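Local structure of aldehyde dehydrogenase A (Escherichia coli, 2ILU) at the NADPH dihydro-nicotinamide-adenine-dinucleotide phosphate site. The protein oxidises L-lactaldehyde, formed in L-fucose and L-rhamnose breakdown, irreversibly to L-lactate with NAD(+), and also acts on glycolaldehyde and L-glyceraldehyde. Coordinates in Å, arbitrary orientation; residue numbers count along the deposited sequence, not the author numbering.

The NADPH dihydro-nicotinamide-adenine-dinucleotide phosphate site. Residues 149-152, 176-180, 209-210, 213-214, 227, 229-230, 233, 236-237, 329-330, 333, 336, 385. With NDP (NADPH dihydro-nicotinamide-adenine-dinucleotide phosphate), chain B.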
ATOM      1  N   ILE A 149      -6.187 -24.639 -15.952  1.00  8.77           N
ATOM      2  CA  ILE A 149      -6.482 -26.058 -15.950  1.00 10.33           C
ATOM      3  C   ILE A 149      -7.348 -26.384 -14.723  1.00 12.53           C
ATOM      4  O   ILE A 149      -6.805 -26.450 -13.627  1.00 16.10           O
ATOM      5  CB  ILE A 149      -5.186 -26.872 -15.881  1.00 10.70           C
ATOM      6  CG1 ILE A 149      -4.219 -26.412 -16.977  1.00  8.38           C
ATOM      7  CG2 ILE A 149      -5.498 -28.336 -16.028  1.00  9.42           C
ATOM      8  CD1 ILE A 149      -2.865 -27.087 -16.911  1.00  6.60           C
ATOM      9  N   LEU A 150      -8.650 -26.578 -14.909  1.00 13.48           N
ATOM     10  CA  LEU A 150      -9.557 -26.806 -13.787  1.00 11.48           C
ATOM     11  C   LEU A 150      -9.863 -28.253 -13.395  1.00 11.80           C
ATOM     12  O   LEU A 150      -9.764 -29.139 -14.229  1.00 13.92           O
ATOM     13  CB  LEU A 150     -10.876 -26.104 -14.068  1.00 10.01           C
ATOM     14  CG  LEU A 150     -10.769 -24.840 -14.918  1.00  9.87           C
ATOM     15  CD1 LEU A 150     -12.176 -24.311 -15.173  1.00 11.03           C
ATOM     16  CD2 LEU A 150      -9.892 -23.793 -14.226  1.00  8.28           C
ATOM     17  N   PRO A 151     -10.241 -28.484 -12.130  1.00 11.35           N
ATOM     18  CA  PRO A 151     -10.585 -29.787 -11.564  1.00 13.47           C
ATOM     19  C   PRO A 151     -12.137 -29.945 -11.594  1.00 16.34           C
ATOM     20  O   PRO A 151     -12.806 -29.016 -12.041  1.00 18.58           O
ATOM     21  CB  PRO A 151     -10.054 -29.670 -10.155  1.00 12.34           C
ATOM     22  CG  PRO A 151     -10.456 -28.286  -9.815  1.00  9.23           C
ATOM     23  CD  PRO A 151     -10.076 -27.495 -11.053  1.00 11.08           C
ATOM     24  N   TRP A 152     -12.682 -31.071 -11.141  1.00 19.31           N
ATOM     25  CA  TRP A 152     -14.141 -31.248 -11.154  1.00 21.70           C
ATOM     26  C   TRP A 152     -14.876 -30.576  -9.970  1.00 22.66           C
ATOM     27  O   TRP A 152     -16.087 -30.363 -10.059  1.00 20.90           O
ATOM     28  CB  TRP A 152     -14.517 -32.736 -11.196  1.00 22.41           C
ATOM     29  CG  TRP A 152     -13.780 -33.550 -10.204  1.00 22.46           C
ATOM     30  CD1 TRP A 152     -12.612 -34.207 -10.409  1.00 23.73           C
ATOM     31  CD2 TRP A 152     -14.083 -33.689  -8.811  1.00 24.47           C
ATOM     32  NE1 TRP A 152     -12.150 -34.741  -9.232  1.00 25.94           N
ATOM     33  CE2 TRP A 152     -13.033 -34.438  -8.230  1.00 25.18           C
ATOM     34  CE3 TRP A 152     -15.136 -33.248  -7.994  1.00 24.31           C
ATOM     35  CZ2 TRP A 152     -12.998 -34.758  -6.867  1.00 24.66           C
ATOM     36  CZ3 TRP A 152     -15.104 -33.565  -6.636  1.00 25.15           C
ATOM     37  CH2 TRP A 152     -14.039 -34.312  -6.088  1.00 25.44           C
ATOM     38  N   LYS A 176      -8.938 -25.087 -19.761  1.00 12.78           N
ATOM     39  CA  LYS A 176      -9.260 -26.477 -20.049  1.00 12.72           C
ATOM     40  C   LYS A 176     -10.070 -27.024 -18.888  1.00 12.16           C
ATOM     41  O   LYS A 176      -9.489 -27.381 -17.874  1.00 10.85           O
ATOM     42  CB  LYS A 176      -8.029 -27.368 -20.218  1.00 11.98           C
ATOM     43  CG  LYS A 176      -8.436 -28.792 -20.657  1.00 12.84           C
ATOM     44  CD  LYS A 176      -7.349 -29.847 -20.462  1.00 13.05           C
ATOM     45  CE  LYS A 176      -7.263 -30.283 -19.018  1.00 10.38           C
ATOM     46  NZ  LYS A 176      -8.571 -30.813 -18.566  1.00 11.92           N
ATOM     47  N   PRO A 177     -11.395 -27.073 -19.019  1.00 13.07           N
ATOM     48  CA  PRO A 177     -12.202 -27.588 -17.914  1.00 13.07           C
ATOM     49  C   PRO A 177     -11.802 -29.024 -17.592  1.00 13.90           C
ATOM     50  O   PRO A 177     -10.993 -29.598 -18.316  1.00 13.37           O
ATOM     51  CB  PRO A 177     -13.618 -27.501 -18.458  1.00 13.97           C
ATOM     52  CG  PRO A 177     -13.419 -27.786 -19.901  1.00 14.75           C
ATOM     53  CD  PRO A 177     -12.193 -26.963 -20.249  1.00 11.68           C
ATOM     54  N   SER A 178     -12.332 -29.571 -16.508  1.00 15.60           N
ATOM     55  CA  SER A 178     -12.031 -30.944 -16.182  1.00 16.62           C
ATOM     56  C   SER A 178     -12.767 -31.907 -17.112  1.00 18.52           C
ATOM     57  O   SER A 178     -13.912 -31.644 -17.490  1.00 18.69           O
ATOM     58  CB  SER A 178     -12.426 -31.263 -14.744  1.00 19.09           C
ATOM     59  OG  SER A 178     -12.541 -32.667 -14.557  1.00 17.15           O
ATOM     60  N   GLU A 179     -12.088 -32.979 -17.476  1.00 20.63           N
ATOM     61  CA  GLU A 179     -12.622 -34.021 -18.332  1.00 21.70           C
ATOM     62  C   GLU A 179     -13.975 -34.595 -17.834  1.00 20.98           C
ATOM     63  O   GLU A 179     -14.779 -35.030 -18.652  1.00 21.79           O
ATOM     64  CB  GLU A 179     -11.562 -35.113 -18.407  1.00 23.59           C
ATOM     65  CG  GLU A 179     -11.957 -36.409 -19.014  1.00 28.37           C
ATOM     66  CD  GLU A 179     -10.960 -37.483 -18.651  1.00 31.99           C
ATOM     67  OE1 GLU A 179      -9.746 -37.272 -18.888  1.00 30.84           O
ATOM     68  OE2 GLU A 179     -11.388 -38.532 -18.118  1.00 35.03           O
ATOM     69  N   PHE A 180     -14.199 -34.573 -16.521  1.00 20.42           N
ATOM     70  CA  PHE A 180     -15.429 -35.079 -15.914  1.00 19.53           C
ATOM     71  C   PHE A 180     -16.530 -34.026 -15.750  1.00 20.93           C
ATOM     72  O   PHE A 180     -17.686 -34.395 -15.579  1.00 23.90           O
ATOM     73  CB  PHE A 180     -15.149 -35.638 -14.522  1.00 18.94           C
ATOM     74  CG  PHE A 180     -13.962 -36.526 -14.453  1.00 20.06           C
ATOM     75  CD1 PHE A 180     -13.964 -37.761 -15.092  1.00 20.73           C
ATOM     76  CD2 PHE A 180     -12.814 -36.112 -13.776  1.00 18.64           C
ATOM     77  CE1 PHE A 180     -12.828 -38.579 -15.062  1.00 23.27           C
ATOM     78  CE2 PHE A 180     -11.679 -36.915 -13.737  1.00 19.30           C
ATOM     79  CZ  PHE A 180     -11.681 -38.150 -14.381  1.00 21.42           C
ATOM     80  N   GLY A 209      -5.945 -33.967 -19.289  1.00 25.78           N
ATOM     81  CA  GLY A 209      -4.838 -33.223 -18.714  1.00 24.73           C
ATOM     82  C   GLY A 209      -3.498 -33.581 -19.325  1.00 25.60           C
ATOM     83  O   GLY A 209      -2.687 -32.697 -19.624  1.00 23.28           O
ATOM     84  N   GLU A 210      -3.265 -34.877 -19.520  1.00 26.99           N
ATOM     85  CA  GLU A 210      -2.007 -35.341 -20.103  1.00 27.73           C
ATOM     86  C   GLU A 210      -1.778 -34.846 -21.543  1.00 25.48           C
ATOM     87  O   GLU A 210      -0.639 -34.780 -21.985  1.00 27.05           O
ATOM     88  CB  GLU A 210      -1.939 -36.869 -20.082  1.00 31.29           C
ATOM     89  CG  GLU A 210      -2.211 -37.491 -18.717  1.00 37.76           C
ATOM     90  CD  GLU A 210      -3.649 -37.292 -18.265  1.00 40.80           C
ATOM     91  OE1 GLU A 210      -4.567 -37.604 -19.051  1.00 44.08           O
ATOM     92  OE2 GLU A 210      -3.868 -36.829 -17.129  1.00 43.92           O
ATOM     93  N   GLY A 213      -3.754 -30.459 -21.295  1.00 19.84           N
ATOM     94  CA  GLY A 213      -3.215 -29.801 -20.119  1.00 18.19           C
ATOM     95  C   GLY A 213      -1.718 -29.584 -20.234  1.00 17.82           C
ATOM     96  O   GLY A 213      -1.216 -28.497 -19.960  1.00 15.77           O
ATOM     97  N   GLN A 214      -0.992 -30.622 -20.629  1.00 18.48           N
ATOM     98  CA  GLN A 214       0.447 -30.482 -20.787  1.00 17.59           C
ATOM     99  C   GLN A 214       0.811 -29.396 -21.791  1.00 17.33           C
ATOM    100  O   GLN A 214       1.816 -28.713 -21.606  1.00 19.37           O
ATOM    101  CB  GLN A 214       1.073 -31.809 -21.203  1.00 15.16           C
ATOM    102  CG  GLN A 214       1.236 -32.771 -20.041  1.00 17.54           C
ATOM    103  CD  GLN A 214       2.208 -32.256 -18.986  1.00 16.93           C
ATOM    104  OE1 GLN A 214       3.394 -32.068 -19.256  1.00 17.80           O
ATOM    105  NE2 GLN A 214       1.706 -32.021 -17.782  1.00 17.40           N
ATOM    106  N   MET A 227      -3.383 -23.648 -12.329  1.00 13.46           N
ATOM    107  CA  MET A 227      -4.085 -24.908 -12.197  1.00 13.58           C
ATOM    108  C   MET A 227      -4.539 -25.249 -10.775  1.00 14.17           C
ATOM    109  O   MET A 227      -3.868 -24.892  -9.810  1.00 13.13           O
ATOM    110  CB  MET A 227      -3.215 -26.042 -12.749  1.00 13.81           C
ATOM    111  CG  MET A 227      -3.740 -27.445 -12.475  1.00 12.93           C
ATOM    112  SD  MET A 227      -3.152 -28.103 -10.906  1.00 10.26           S
ATOM    113  CE  MET A 227      -4.121 -29.547 -10.727  1.00 14.05           C
ATOM    114  N   GLY A 229      -6.044 -28.550  -8.367  1.00 17.13           N
ATOM    115  CA  GLY A 229      -6.311 -29.973  -8.292  1.00 17.01           C
ATOM    116  C   GLY A 229      -5.440 -30.734  -7.308  1.00 18.04           C
ATOM    117  O   GLY A 229      -5.255 -30.304  -6.168  1.00 18.20           O
ATOM    118  N   SER A 230      -4.901 -31.866  -7.752  1.00 17.77           N
ATOM    119  CA  SER A 230      -4.066 -32.719  -6.905  1.00 18.20           C
ATOM    120  C   SER A 230      -2.562 -32.398  -6.932  1.00 17.39           C
ATOM    121  O   SER A 230      -2.071 -31.956  -7.959  1.00 16.76           O
ATOM    122  CB  SER A 230      -4.233 -34.184  -7.318  1.00 19.38           C
ATOM    123  OG  SER A 230      -3.459 -34.466  -8.481  1.00 16.15           O
ATOM    124  N   ALA A 233      -0.749 -33.725 -10.125  1.00 20.51           N
ATOM    125  CA  ALA A 233      -0.880 -32.952 -11.348  1.00 20.61           C
ATOM    126  C   ALA A 233      -0.078 -31.638 -11.270  1.00 20.54           C
ATOM    127  O   ALA A 233       0.505 -31.211 -12.270  1.00 18.39           O
ATOM    128  CB  ALA A 233      -2.354 -32.654 -11.619  1.00 22.65           C
ATOM    129  N   LYS A 236       3.419 -32.349 -12.234  1.00 23.94           N
ATOM    130  CA  LYS A 236       3.646 -32.518 -13.657  1.00 22.58           C
ATOM    131  C   LYS A 236       3.533 -31.189 -14.394  1.00 23.34           C
ATOM    132  O   LYS A 236       4.269 -30.957 -15.356  1.00 26.68           O
ATOM    133  CB  LYS A 236       2.658 -33.528 -14.238  1.00 21.12           C
ATOM    134  CG  LYS A 236       2.818 -34.924 -13.662  1.00 21.20           C
ATOM    135  CD  LYS A 236       1.790 -35.899 -14.224  1.00 24.22           C
ATOM    136  CE  LYS A 236       1.991 -37.312 -13.679  1.00 21.22           C
ATOM    137  NZ  LYS A 236       1.865 -37.353 -12.199  1.00 21.67           N
ATOM    138  N   ILE A 237       2.627 -30.335 -13.937  1.00 21.22           N
ATOM    139  CA  ILE A 237       2.472 -29.032 -14.547  1.00 19.21           C
ATOM    140  C   ILE A 237       3.678 -28.121 -14.270  1.00 18.55           C
ATOM    141  O   ILE A 237       4.178 -27.493 -15.202  1.00 19.21           O
ATOM    142  CB  ILE A 237       1.184 -28.349 -14.056  1.00 19.74           C
ATOM    143  CG1 ILE A 237      -0.023 -29.125 -14.587  1.00 19.04           C
ATOM    144  CG2 ILE A 237       1.144 -26.894 -14.511  1.00 18.83           C
ATOM    145  CD1 ILE A 237      -1.345 -28.631 -14.086  1.00 19.42           C
ATOM    146  N   ILE A 329     -17.409 -38.106  -7.601  1.00 34.09           N
ATOM    147  CA  ILE A 329     -17.197 -37.821  -9.015  1.00 32.71           C
ATOM    148  C   ILE A 329     -17.040 -39.049  -9.958  1.00 33.64           C
ATOM    149  O   ILE A 329     -17.372 -38.937 -11.142  1.00 32.20           O
ATOM    150  CB  ILE A 329     -15.979 -36.877  -9.194  1.00 31.51           C
ATOM    151  CG1 ILE A 329     -15.983 -36.268 -10.600  1.00 28.46           C
ATOM    152  CG2 ILE A 329     -14.693 -37.632  -8.905  1.00 30.37           C
ATOM    153  CD1 ILE A 329     -17.174 -35.369 -10.891  1.00 25.66           C
ATOM    154  N   ASN A 330     -16.557 -40.179  -9.451  1.00 34.45           N
ATOM    155  CA  ASN A 330     -16.391 -41.351 -10.305  1.00 35.62           C
ATOM    156  C   ASN A 330     -15.909 -42.623  -9.601  1.00 36.39           C
ATOM    157  O   ASN A 330     -15.552 -42.573  -8.426  1.00 36.73           O
ATOM    158  CB  ASN A 330     -15.419 -41.035 -11.436  1.00 36.22           C
ATOM    159  CG  ASN A 330     -14.087 -40.529 -10.926  1.00 38.28           C
ATOM    160  OD1 ASN A 330     -13.420 -41.190 -10.122  1.00 37.35           O
ATOM    161  ND2 ASN A 330     -13.688 -39.346 -11.390  1.00 38.83           N
ATOM    162  N   ALA A 333     -12.486 -42.505  -7.621  1.00 43.58           N
ATOM    163  CA  ALA A 333     -12.614 -41.807  -6.353  1.00 43.95           C
ATOM    164  C   ALA A 333     -13.268 -42.687  -5.266  1.00 45.39           C
ATOM    165  O   ALA A 333     -12.759 -42.738  -4.146  1.00 44.32           O
ATOM    166  CB  ALA A 333     -13.416 -40.525  -6.550  1.00 42.16           C
ATOM    167  N   ARG A 336     -10.736 -45.598  -4.112  1.00 61.84           N
ATOM    168  CA  ARG A 336      -9.701 -45.096  -3.233  1.00 63.72           C
ATOM    169  C   ARG A 336     -10.231 -44.824  -1.813  1.00 63.93           C
ATOM    170  O   ARG A 336      -9.543 -45.141  -0.845  1.00 64.27           O
ATOM    171  CB  ARG A 336      -9.062 -43.831  -3.820  1.00 65.42           C
ATOM    172  CG  ARG A 336      -8.024 -44.121  -4.901  1.00 67.83           C
ATOM    173  CD  ARG A 336      -7.194 -42.887  -5.242  1.00 70.85           C
ATOM    174  NE  ARG A 336      -7.836 -42.012  -6.221  1.00 74.06           N
ATOM    175  CZ  ARG A 336      -7.885 -42.255  -7.530  1.00 75.06           C
ATOM    176  NH1 ARG A 336      -7.325 -43.350  -8.029  1.00 75.28           N
ATOM    177  NH2 ARG A 336      -8.490 -41.397  -8.341  1.00 74.97           N
ATOM    178  N   PHE A 385     -10.492 -37.639  -0.079  1.00 77.43           N
ATOM    179  CA  PHE A 385     -11.551 -37.653  -1.091  1.00 75.73           C
ATOM    180  C   PHE A 385     -12.972 -37.776  -0.507  1.00 73.48           C
ATOM    181  O   PHE A 385     -13.681 -36.773  -0.402  1.00 74.02           O
ATOM    182  CB  PHE A 385     -11.349 -38.812  -2.075  1.00 78.01           C
ATOM    183  CG  PHE A 385     -10.385 -38.516  -3.185  1.00 81.17           C
ATOM    184  CD1 PHE A 385      -9.825 -39.559  -3.921  1.00 81.93           C
ATOM    185  CD2 PHE A 385     -10.048 -37.202  -3.513  1.00 82.32           C
ATOM    186  CE1 PHE A 385      -8.942 -39.302  -4.969  1.00 82.99           C
ATOM    187  CE2 PHE A 385      -9.166 -36.932  -4.559  1.00 83.86           C
ATOM    188  CZ  PHE A 385      -8.611 -37.986  -5.289  1.00 84.10           C
TER
HETATM  189  PA  NDP B 482      -6.419 -33.562 -10.708  1.00 35.06           P
HETATM  190  O1A NDP B 482      -5.079 -33.478 -10.088  1.00 38.79           O
HETATM  191  O2A NDP B 482      -6.854 -34.840 -11.291  1.00 37.73           O
HETATM  192  O5B NDP B 482      -6.432 -32.403 -11.757  1.00 33.88           O
HETATM  193  C5B NDP B 482      -7.631 -32.157 -12.503  1.00 26.42           C
HETATM  194  C4B NDP B 482      -7.333 -31.078 -13.538  1.00 23.51           C
HETATM  195  O4B NDP B 482      -5.863 -31.174 -13.790  1.00 23.41           O
HETATM  196  C3B NDP B 482      -7.980 -31.467 -14.825  1.00 23.40           C
HETATM  197  O3B NDP B 482      -8.127 -30.324 -15.678  1.00 22.29           O
HETATM  198  C2B NDP B 482      -6.985 -32.459 -15.321  1.00 24.09           C
HETATM  199  O2B NDP B 482      -7.241 -33.023 -16.573  1.00 28.51           O
HETATM  200  C1B NDP B 482      -5.702 -31.681 -15.151  1.00 22.21           C
HETATM  201  N9A NDP B 482      -4.500 -32.517 -15.191  1.00 20.86           N
HETATM  202  C8A NDP B 482      -4.384 -33.816 -14.720  1.00 18.89           C
HETATM  203  N7A NDP B 482      -3.203 -34.369 -14.973  1.00 17.37           N
HETATM  204  C5A NDP B 482      -2.524 -33.398 -15.627  1.00 19.90           C
HETATM  205  C6A NDP B 482      -1.198 -33.373 -16.158  1.00 19.42           C
HETATM  206  N6A NDP B 482      -0.368 -34.409 -16.084  1.00 20.05           N
HETATM  207  N1A NDP B 482      -0.815 -32.205 -16.768  1.00 17.97           N
HETATM  208  C2A NDP B 482      -1.631 -31.133 -16.862  1.00 17.54           C
HETATM  209  N3A NDP B 482      -2.912 -31.056 -16.387  1.00 18.41           N
HETATM  210  C4A NDP B 482      -3.314 -32.232 -15.765  1.00 19.94           C
HETATM  211  O3  NDP B 482      -7.519 -33.047  -9.645  1.00 45.25           O
HETATM  212  PN  NDP B 482      -9.057 -33.290  -9.335  1.00 51.13           P
HETATM  213  O1N NDP B 482      -9.780 -33.511 -10.614  1.00 51.18           O
HETATM  214  O2N NDP B 482      -9.471 -32.119  -8.507  1.00 52.45           O
HETATM  215  O5D NDP B 482      -9.156 -34.585  -8.372  1.00 56.34           O
HETATM  216  C5D NDP B 482      -8.501 -35.849  -8.667  1.00 65.47           C
HETATM  217  C4D NDP B 482      -9.436 -36.794  -9.382  1.00 71.33           C
HETATM  218  O4D NDP B 482      -8.940 -37.100 -10.726  1.00 74.70           O
HETATM  219  C3D NDP B 482      -9.646 -38.175  -8.736  1.00 73.54           C
HETATM  220  O3D NDP B 482     -10.478 -38.165  -7.606  1.00 73.18           O
HETATM  221  C2D NDP B 482     -10.133 -39.001  -9.919  1.00 75.25           C
HETATM  222  O2D NDP B 482     -11.550 -38.861 -10.035  1.00 75.46           O
HETATM  223  C1D NDP B 482      -9.351 -38.409 -11.103  1.00 76.98           C
HETATM  224  N1N NDP B 482      -8.144 -39.237 -11.522  1.00 80.12           N
HETATM  225  C2N NDP B 482      -8.323 -40.220 -12.484  1.00 81.72           C
HETATM  226  C3N NDP B 482      -7.273 -41.029 -12.928  1.00 83.14           C
HETATM  227  C7N NDP B 482      -7.465 -42.116 -13.989  1.00 83.08           C
HETATM  228  O7N NDP B 482      -8.399 -42.914 -13.876  1.00 82.57           O
HETATM  229  N7N NDP B 482      -6.582 -42.124 -15.005  1.00 82.17           N
HETATM  230  C4N NDP B 482      -5.952 -40.830 -12.360  1.00 82.71           C
HETATM  231  C5N NDP B 482      -5.770 -39.825 -11.378  1.00 81.68           C
HETATM  232  C6N NDP B 482      -6.834 -39.035 -10.955  1.00 81.47           C
HETATM  233  P2B NDP B 482      -8.345 -34.207 -16.703  1.00 29.33           P
HETATM  234  O1X NDP B 482      -9.674 -33.611 -16.360  1.00 27.90           O
HETATM  235  O2X NDP B 482      -8.174 -34.639 -18.132  1.00 33.80           O
HETATM  236  O3X NDP B 482      -7.915 -35.277 -15.729  1.00 31.78           O
HETATM  237  O   HOH W   1      -9.983 -34.012 -13.325  1.00 21.72           O
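NADPH (NDP) lies in the dinucleotide-binding cleft of an aldehyde dehydrogenase, poorly ordered overall. The adenine is sandwiched: Gly209 CA, at the start of helix 209-218, covers one face of its five-membered ring and Ala233 CB, from helix 231-242, the other. Gln214 NE2 donates a hydrogen bond to NDP N1A at 2.7 Å, almost in its own amide plane.

From CB, Lys176 sends CG anti to the backbone N (chi1 -174°), CG and CD run on without touching the cofactor, and bends at chi3 and chi4 bring CE beside the adenosine ribose. Lys176 NZ then bonds the 3'-hydroxyl NDP O3B at 3.0 Å and reaches O2B weakly, while Pro177 O takes another of its hydrogen bonds and so fixes the tip. The same ammonium forms a longer salt bridge to the 2'-phosphate oxygen O1X. O3B in turn donates to Leu150 O, approaching from above the carbonyl plane.

The 2'-phosphate is held by backbone amides, Glu179 N to NDP O1X (2.7 Å) and Gly209 N to NDP O2X (2.6 Å). Glu179 OE1 also faces NDP O2X, two oxygens that as a rule both accept; no cofactor preference can be read from this pair alone. Farther along, Ser230 grips O1A of the adenosine-side phosphate (PA) twice, through N and OG.

On the nicotinamide ribose, Asn330 ND2 donates to the 2'-hydroxyl NDP O2D at 2.6 Å, with O2D nearly in the plane of the Asn330 amide, while OD1 caps Ala333 N at the start of helix 331-346. An alanine here has neither the amide N-H nor the carbonyl, so the nicotinamide ribose would probably be held less firmly and the start of helix 331-346 less well capped. ND2 also lies over the Phe180 ring.

The site anchors the cofactor beside the catalytic centre, its middle about 10 Å from Glu251 and 12 Å from Cys285; NAD(+) is the reaction's oxidant, and NADPH occupies its place here.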